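Local coordinates for protein Orf11 (Staphylococcus phage P68, PDB 6O43) that is a potential lysin of a staphylococcal bacteriophage, probably helping to break down the host cell wall during infection or release, at residues 64-68 / 78-82. Residues are numbered along the deposited sequence; the frame is centred on the assembly and turned at random.
Sequences FAVYE and GWLNH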
loop_
_atom_site.group_PDB
_atom_site.type_symbol
_atom_site.label_atom_id
_atom_site.label_comp_id
_atom_site.label_asym_id
_atom_site.label_seq_id
_atom_site.Cartn_x
_atom_site.Cartn_y
_atom_site.Cartn_z
ATOM N N PHE A 64 -3.699 6.207 -2.047
ATOM C CA PHE A 64 -2.650 6.795 -2.873
ATOM C C PHE A 64 -1.823 7.795 -2.072
ATOM O O PHE A 64 -0.589 7.713 -2.032
ATOM C CB PHE A 64 -3.294 7.459 -4.095
ATOM C CG PHE A 64 -2.329 7.804 -5.194
ATOM C CD1 PHE A 64 -1.976 6.851 -6.140
ATOM C CD2 PHE A 64 -1.806 9.087 -5.303
ATOM C CE1 PHE A 64 -1.099 7.155 -7.159
ATOM C CE2 PHE A 64 -0.926 9.404 -6.325
ATOM C CZ PHE A 64 -0.571 8.432 -7.257
ATOM N N ALA A 65 -2.496 8.735 -1.404
ATOM C CA ALA A 65 -1.794 9.768 -0.648
ATOM C C ALA A 65 -1.013 9.173 0.517
ATOM O O ALA A 65 0.142 9.545 0.760
ATOM C CB ALA A 65 -2.789 10.814 -0.143
ATOM N N VAL A 66 -1.636 8.260 1.267
ATOM C CA VAL A 66 -0.975 7.687 2.437
ATOM C C VAL A 66 0.269 6.903 2.030
ATOM O O VAL A 66 1.297 6.943 2.717
ATOM C CB VAL A 66 -1.960 6.812 3.233
ATOM C CG1 VAL A 66 -1.207 5.761 4.031
ATOM C CG2 VAL A 66 -2.802 7.679 4.156
ATOM N N TYR A 67 0.200 6.178 0.912
ATOM C CA TYR A 67 1.373 5.434 0.460
ATOM C C TYR A 67 2.447 6.365 -0.087
ATOM O O TYR A 67 3.641 6.152 0.153
ATOM C CB TYR A 67 0.974 4.391 -0.583
ATOM C CG TYR A 67 0.773 3.016 0.004
ATOM C CD1 TYR A 67 0.470 2.856 1.350
ATOM C CD2 TYR A 67 0.914 1.875 -0.777
ATOM C CE1 TYR A 67 0.293 1.600 1.898
ATOM C CE2 TYR A 67 0.743 0.613 -0.236
ATOM C CZ TYR A 67 0.433 0.479 1.103
ATOM O OH TYR A 67 0.260 -0.774 1.650
ATOM N N GLU A 68 2.048 7.404 -0.825
ATOM C CA GLU A 68 3.028 8.365 -1.315
ATOM C C GLU A 68 3.733 9.060 -0.158
ATOM O O GLU A 68 4.951 9.268 -0.196
ATOM C CB GLU A 68 2.357 9.388 -2.235
ATOM C CG GLU A 68 3.312 10.417 -2.826
ATOM C CD GLU A 68 4.384 9.792 -3.708
ATOM O OE1 GLU A 68 4.202 8.638 -4.147
ATOM O OE2 GLU A 68 5.415 10.454 -3.956
ATOM N N GLY A 78 8.306 6.252 -10.154
ATOM C CA GLY A 78 7.095 7.042 -10.196
ATOM C C GLY A 78 6.349 7.010 -8.878
ATOM O O GLY A 78 6.899 6.679 -7.825
ATOM N N TRP A 79 5.064 7.356 -8.948
ATOM C CA TRP A 79 4.239 7.437 -7.749
ATOM C C TRP A 79 4.292 6.139 -6.951
ATOM O O TRP A 79 4.300 5.040 -7.515
ATOM C CB TRP A 79 2.789 7.762 -8.126
ATOM C CG TRP A 79 2.578 9.160 -8.659
ATOM C CD1 TRP A 79 2.488 9.530 -9.970
ATOM C CD2 TRP A 79 2.415 10.363 -7.891
ATOM N NE1 TRP A 79 2.288 10.886 -10.066
ATOM C CE2 TRP A 79 2.242 11.421 -8.806
ATOM C CE3 TRP A 79 2.402 10.647 -6.521
ATOM C CZ2 TRP A 79 2.057 12.740 -8.397
ATOM C CZ3 TRP A 79 2.222 11.956 -6.116
ATOM C CH2 TRP A 79 2.051 12.989 -7.053
ATOM N N LEU A 80 4.328 6.277 -5.626
ATOM C CA LEU A 80 4.325 5.168 -4.674
ATOM C C LEU A 80 5.600 4.337 -4.729
ATOM O O LEU A 80 5.674 3.286 -4.080
ATOM C CB LEU A 80 3.111 4.251 -4.879
ATOM C CG LEU A 80 1.777 4.933 -5.225
ATOM C CD1 LEU A 80 0.654 3.908 -5.268
ATOM C CD2 LEU A 80 1.448 6.063 -4.255
ATOM N N ASN A 81 6.619 4.784 -5.467
ATOM C CA ASN A 81 7.843 4.012 -5.672
ATOM C C ASN A 81 7.546 2.659 -6.312
ATOM O O ASN A 81 8.235 1.668 -6.057
ATOM C CB ASN A 81 8.617 3.831 -4.362
ATOM C CG ASN A 81 9.321 5.101 -3.923
ATOM O OD1 ASN A 81 9.629 5.963 -4.742
ATOM N ND2 ASN A 81 9.583 5.218 -2.627
ATOM N N HIS A 82 6.524 2.623 -7.166
ATOM C CA HIS A 82 6.041 1.359 -7.712
ATOM C C HIS A 82 6.989 0.795 -8.766
ATOM O O HIS A 82 7.344 -0.389 -8.720
ATOM C CB HIS A 82 4.642 1.551 -8.299
ATOM C CG HIS A 82 3.861 0.283 -8.415
ATOM N ND1 HIS A 82 2.957 -0.123 -7.457
ATOM C CD2 HIS A 82 3.855 -0.678 -9.370
ATOM C CE1 HIS A 82 2.422 -1.275 -7.819
ATOM N NE2 HIS A 82 2.950 -1.634 -8.976
#
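The carboxylate of Glu68 takes the backbone N-H of Leu80 on its OE1: N lies 2.8 Å from OE1, the N-H...O angle is 163°, and the donor arrives nearly in line with the C-O bond. Its other oxygen, OE2, forms a salt bridge with Arg35, so the buried carboxylate has both oxygens engaged, which fixes its rotation. A bend at chi2 carries this group across the indole of Trp79, Glu68 CD coming within 3.5 Å of Trp79 CE3 with the two planes 69° apart. One turn earlier in the helix, Phe64 CZ comes obliquely against the same indole, displaced toward its rim and 3.5 Å from Trp79 CG, with the ring planes inclined at 45°. Methyl CD2 of Leu80 sits over a face of the Phe64 ring, 4.1 Å from its centroid, a CH-pi contact, and also reaches Phe64 O at 3.4 Å. Trp79 NE1 is held by the carbonyl of Tyr89, a residue that lines the site of the triiodinated phasing compound in this crystal. The contact thus ties helix 61-71 to the loop following it, in the interior of this all-helical fold: helix 44-57 backs Phe64 and Trp79, while helix 89-104 meets Trp79 through Ala93 and Leu80 through Ile96.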